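Local coordinates for bartonella effector protein (Bep) substrate of VirB T4SS (Bartonella sp. AR 15-3, PDB 4M16) that probably transfers AMP from ATP to tyrosine or threonine side chains of target proteins, through the N-terminal Fic domain captured in this chain, at residues A[79-83]-A[94-98]; A[62-66]-A[154-158]. All coordinates share one frame; numbering follows the deposited sequence.

Interaction 1: residues A[79-83]-A[94-98]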
loop_
_atom_site.group_PDB
_atom_site.type_symbol
_atom_site.label_atom_id
_atom_site.label_comp_id
_atom_site.label_asym_id
_atom_site.label_seq_id
_atom_site.Cartn_x
_atom_site.Cartn_y
_atom_site.Cartn_z
ATOM N N TYR A 79 -1.235 12.517 0.665
ATOM C CA TYR A 79 -1.500 12.981 2.004
ATOM C C TYR A 79 -1.914 11.774 2.807
ATOM O O TYR A 79 -2.617 10.917 2.306
ATOM C CB TYR A 79 -2.671 14.019 2.045
ATOM C CG TYR A 79 -2.306 15.421 1.511
ATOM C CD1 TYR A 79 -2.191 15.657 0.156
ATOM C CD2 TYR A 79 -2.119 16.483 2.382
ATOM C CE1 TYR A 79 -1.874 16.910 -0.335
ATOM C CE2 TYR A 79 -1.791 17.749 1.905
ATOM C CZ TYR A 79 -1.685 17.946 0.543
ATOM O OH TYR A 79 -1.344 19.164 0.067
ATOM N N THR A 80 -1.500 11.705 4.073
ATOM C CA THR A 80 -1.908 10.577 4.924
ATOM C C THR A 80 -3.209 10.899 5.658
ATOM O O THR A 80 -3.533 12.074 5.961
ATOM C CB THR A 80 -0.779 10.165 5.861
ATOM O OG1 THR A 80 -0.360 11.302 6.652
ATOM C CG2 THR A 80 0.388 9.652 5.041
ATOM N N ARG A 81 -3.987 9.851 5.872
ATOM C CA ARG A 81 -5.361 9.986 6.348
ATOM C C ARG A 81 -5.522 10.438 7.804
ATOM O O ARG A 81 -6.617 10.835 8.173
ATOM C CB ARG A 81 -6.164 8.685 6.071
ATOM C CG ARG A 81 -5.787 7.487 6.938
ATOM C CD ARG A 81 -6.635 6.266 6.669
ATOM N NE ARG A 81 -5.958 5.108 7.252
ATOM C CZ ARG A 81 -5.996 4.734 8.523
ATOM N NH1 ARG A 81 -6.781 5.341 9.404
ATOM N NH2 ARG A 81 -5.271 3.670 8.913
ATOM N N ASP A 82 -4.455 10.449 8.589
ATOM C CA ASP A 82 -4.503 11.004 9.941
ATOM C C ASP A 82 -4.765 12.517 9.959
ATOM O O ASP A 82 -5.315 13.046 10.932
ATOM C CB ASP A 82 -3.201 10.749 10.684
ATOM C CG ASP A 82 -1.982 11.132 9.895
ATOM O OD1 ASP A 82 -1.839 10.705 8.722
ATOM O OD2 ASP A 82 -1.116 11.821 10.452
ATOM N N LEU A 83 -4.361 13.202 8.897
ATOM C CA LEU A 83 -4.442 14.647 8.883
ATOM C C LEU A 83 -5.824 15.055 8.370
ATOM O O LEU A 83 -6.368 14.456 7.466
ATOM C CB LEU A 83 -3.333 15.224 8.006
ATOM C CG LEU A 83 -1.903 15.007 8.577
ATOM C CD1 LEU A 83 -0.880 15.422 7.539
ATOM C CD2 LEU A 83 -1.658 15.770 9.878
ATOM N N GLN A 94 -11.724 13.525 7.182
ATOM C CA GLN A 94 -10.882 12.793 8.082
ATOM C C GLN A 94 -11.247 11.332 8.069
ATOM O O GLN A 94 -12.367 10.975 7.774
ATOM C CB GLN A 94 -11.000 13.338 9.495
ATOM C CG GLN A 94 -9.825 12.836 10.302
ATOM C CD GLN A 94 -9.605 13.698 11.491
ATOM O OE1 GLN A 94 -10.583 14.298 12.037
ATOM N NE2 GLN A 94 -8.326 13.882 11.842
ATOM N N MET A 95 -10.261 10.476 8.294
ATOM C CA MET A 95 -10.529 9.051 8.363
ATOM C C MET A 95 -9.660 8.392 9.409
ATOM O O MET A 95 -8.730 7.698 9.064
ATOM C CB MET A 95 -10.315 8.422 6.994
ATOM C CG MET A 95 -10.712 6.959 6.892
ATOM S SD MET A 95 -12.501 6.877 6.854
ATOM C CE MET A 95 -12.784 5.315 6.040
ATOM N N SER A 96 -9.939 8.637 10.672
ATOM C CA SER A 96 -9.071 8.057 11.750
ATOM C C SER A 96 -9.115 6.507 11.796
ATOM O O SER A 96 -8.119 5.835 12.102
ATOM C CB SER A 96 -9.394 8.676 13.129
ATOM O OG SER A 96 -9.152 10.080 13.068
ATOM N N MET A 97 -10.280 5.934 11.531
ATOM C CA MET A 97 -10.478 4.499 11.660
ATOM C C MET A 97 -10.863 3.856 10.331
ATOM O O MET A 97 -11.727 4.358 9.614
ATOM C CB MET A 97 -11.558 4.207 12.736
ATOM C CG MET A 97 -11.076 4.518 14.133
ATOM S SD MET A 97 -12.131 3.863 15.413
ATOM C CE MET A 97 -13.509 4.963 15.182
ATOM N N MET A 98 -10.171 2.770 10.017
ATOM C CA MET A 98 -10.415 1.961 8.827
ATOM C C MET A 98 -10.248 0.494 9.194
ATOM O O MET A 98 -9.407 0.126 10.012
ATOM C CB MET A 98 -9.426 2.331 7.730
ATOM C CG MET A 98 -9.506 3.789 7.337
ATOM S SD MET A 98 -8.768 4.134 5.717
ATOM C CE MET A 98 -10.012 3.499 4.586
HETATM O O HOH W 1 -8.236 12.480 6.698
HETATM O O HOH W 2 -6.744 10.648 12.684
#
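Arg81 reaches across to Met95, its CD lying 4.1 Å from Met95 CG and its NH1 bonded to the carbonyl of the same residue. The two loops flank the short antiparallel hairpin 85-86/92-93, the position of the flap in Fic domains, and meet at its base. A chi1 of 71° tucks CG of Arg81 in over its own backbone, and the extended chain beyond carries the guanidinium across to 94-98. There NH1 donates to Met95 O at 3.1 Å, a nearly straight bond (164°) lying in both the guanidinium and the carbonyl plane. A second, weak bond of 3.1 Å joins NH1 to Ser96 O. In the Met98 conformer described, one of two, CG covers one guanidinium face. The other nitrogens point elsewhere: NE bonds to His153 O and NH2 to Ala108 O, so backbone carbonyls from several loops fix the rotation of the group. Arg81 itself belongs to a type I turn from Thr80 to Leu83, in which Thr80 OG1 donates to Asp82 OD1 at 2.6 Å. Asp82 O has two donors: a water that also lies 2.5 Å from Ser96 OG, and Gln94 NE2, which reaches it at 3.3 Å from above the carbonyl plane, 42° out of it.

Interaction 2: residues A[62-66]-A[154-158]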
loop_
_atom_site.group_PDB
_atom_site.type_symbol
_atom_site.label_atom_id
_atom_site.label_comp_id
_atom_site.label_asym_id
_atom_site.label_seq_id
_atom_site.Cartn_x
_atom_site.Cartn_y
_atom_site.Cartn_z
ATOM N N LEU A 62 7.109 6.877 -0.231
ATOM C CA LEU A 62 5.830 6.194 -0.356
ATOM C C LEU A 62 4.738 7.249 -0.696
ATOM O O LEU A 62 3.892 7.024 -1.579
ATOM C CB LEU A 62 5.495 5.419 0.913
ATOM C CG LEU A 62 4.177 4.656 0.864
ATOM C CD1 LEU A 62 4.354 3.351 0.088
ATOM C CD2 LEU A 62 3.714 4.323 2.265
ATOM N N LYS A 63 4.808 8.408 -0.036
ATOM C CA LYS A 63 3.849 9.518 -0.322
ATOM C C LYS A 63 4.002 10.080 -1.745
ATOM O O LYS A 63 3.018 10.379 -2.439
ATOM C CB LYS A 63 4.011 10.624 0.718
ATOM C CG LYS A 63 3.666 10.184 2.148
ATOM C CD LYS A 63 3.972 11.329 3.110
ATOM C CE LYS A 63 4.067 10.823 4.541
ATOM N NZ LYS A 63 4.729 11.790 5.455
ATOM N N TYR A 64 5.256 10.224 -2.180
ATOM C CA TYR A 64 5.595 10.634 -3.521
ATOM C C TYR A 64 4.918 9.685 -4.532
ATOM O O TYR A 64 4.293 10.135 -5.483
ATOM C CB TYR A 64 7.135 10.649 -3.719
ATOM C CG TYR A 64 7.544 10.647 -5.153
ATOM C CD1 TYR A 64 7.655 11.847 -5.872
ATOM C CD2 TYR A 64 7.890 9.465 -5.793
ATOM C CE1 TYR A 64 8.073 11.858 -7.193
ATOM C CE2 TYR A 64 8.300 9.461 -7.122
ATOM C CZ TYR A 64 8.392 10.651 -7.819
ATOM O OH TYR A 64 8.777 10.659 -9.137
ATOM N N LEU A 65 5.108 8.378 -4.333
ATOM C CA LEU A 65 4.503 7.375 -5.207
ATOM C C LEU A 65 2.956 7.436 -5.219
ATOM O O LEU A 65 2.346 7.306 -6.269
ATOM C CB LEU A 65 4.974 5.956 -4.841
ATOM C CG LEU A 65 6.400 5.536 -5.120
ATOM C CD1 LEU A 65 6.703 4.156 -4.514
ATOM C CD2 LEU A 65 6.704 5.568 -6.589
ATOM N N HIS A 66 2.341 7.616 -4.056
ATOM C CA HIS A 66 0.888 7.721 -4.002
ATOM C C HIS A 66 0.381 8.931 -4.784
ATOM O O HIS A 66 -0.624 8.831 -5.494
ATOM C CB HIS A 66 0.434 7.793 -2.539
ATOM C CG HIS A 66 -1.026 7.623 -2.364
ATOM N ND1 HIS A 66 -1.893 8.683 -2.339
ATOM C CD2 HIS A 66 -1.779 6.516 -2.189
ATOM C CE1 HIS A 66 -3.114 8.238 -2.128
ATOM N NE2 HIS A 66 -3.070 6.932 -2.049
ATOM N N PRO A 154 -1.754 3.910 5.555
ATOM C CA PRO A 154 -1.707 5.312 5.867
ATOM C C PRO A 154 -2.534 6.267 4.970
ATOM O O PRO A 154 -2.656 7.409 5.340
ATOM C CB PRO A 154 -0.221 5.650 5.706
ATOM C CG PRO A 154 0.287 4.695 4.682
ATOM C CD PRO A 154 -0.469 3.429 5.005
ATOM N N PHE A 155 -2.978 5.837 3.795
ATOM C CA PHE A 155 -3.810 6.675 2.882
ATOM C C PHE A 155 -5.312 6.391 2.965
ATOM O O PHE A 155 -5.719 5.294 3.347
ATOM C CB PHE A 155 -3.316 6.507 1.421
ATOM C CG PHE A 155 -1.853 6.736 1.265
ATOM C CD1 PHE A 155 -1.327 8.007 1.288
ATOM C CD2 PHE A 155 -0.967 5.652 1.139
ATOM C CE1 PHE A 155 0.067 8.206 1.210
ATOM C CE2 PHE A 155 0.393 5.847 1.074
ATOM C CZ PHE A 155 0.924 7.131 1.054
ATOM N N ARG A 156 -6.156 7.366 2.556
ATOM C CA ARG A 156 -7.576 7.102 2.483
ATOM C C ARG A 156 -7.901 5.885 1.625
ATOM O O ARG A 156 -8.758 5.086 1.976
ATOM C CB ARG A 156 -8.377 8.338 2.019
ATOM C CG ARG A 156 -9.864 8.106 1.902
ATOM C CD ARG A 156 -10.472 7.638 3.187
ATOM N NE ARG A 156 -11.872 7.392 2.983
ATOM C CZ ARG A 156 -12.405 6.328 2.369
ATOM N NH1 ARG A 156 -11.671 5.352 1.795
ATOM N NH2 ARG A 156 -13.686 6.253 2.263
ATOM N N ALA A 157 -7.207 5.734 0.521
ATOM C CA ALA A 157 -7.399 4.614 -0.370
ATOM C C ALA A 157 -6.150 4.505 -1.263
ATOM O O ALA A 157 -5.300 5.404 -1.274
ATOM C CB ALA A 157 -8.634 4.825 -1.252
ATOM N N GLY A 158 -6.008 3.394 -2.002
ATOM C CA GLY A 158 -4.866 3.255 -2.865
ATOM C C GLY A 158 -3.651 2.698 -2.128
ATOM O O GLY A 158 -2.547 2.612 -2.688
#
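His66 and Phe155 form an offset stack, their ring centroids 3.9 Å apart and their planes within 8° of parallel. The two side chains enter from opposite ends and overlap in passing, so CD2 of His66 comes over CG of Phe155 at 3.5 Å, while the far end of the phenyl ring runs back under CB of His66. That methylene adds a CH-pi contact over the same face, 3.9 Å from the Phe155 centroid. The pairing anchors 154-158 to helix 59-70; this loop lies within HPFRAGN (His153 to Asn159), a variant of the Fic motif HPFx(D/E)GN with Ala157 at the usually acidic position.

One hydrogen bond adds to the stack. His66 directs NE2 at Ala157 O, 2.8 Å away and nearly straight at 167°, an aim set by a chi1 of -168° that swings the ring out from the helix; the acceptor is close to the imidazole plane. As ND1 is bonded to Gly78 N, both ring nitrogens are engaged and the imidazole's rotation is fixed.

Apolar contacts complete the join. Leu62 CD2 approaches Phe155 CE2 at 3.8 Å and Pro154 CG at 4.2 Å, and Lys63 CA lies at the edge of the phenyl ring.

Gly158 is the N-cap residue of helix 159-174, against which Leu62 and Phe155 also pack, at Phe166 and Val162; Pro154 turns to Ile113 and Leu117 of helix 110-126.

Overall arrangement
The centres of the two interactions lie 11 Å apart, within one Fic domain. Along the chain the segments come in the order 62-66, 79-83, 94-98, 154-158, which nests interaction 1 inside the loop closed by interaction 2. They touch directly: Arg81 N makes a probable hydrogen bond of 2.8 Å to Pro154 O. Both lean on helix 110-126, Arg81 and Pro154 alike on Ile113. Interaction 2 ties helix 59-70 to the motif loop between helices 135-152 and 159-174, nearer the chain centre; interaction 1 gathers the base of the hairpin at the surface. Motif loop and hairpin, which in Fic domains flank the active site, are probably held in place relative to one another by this linkage.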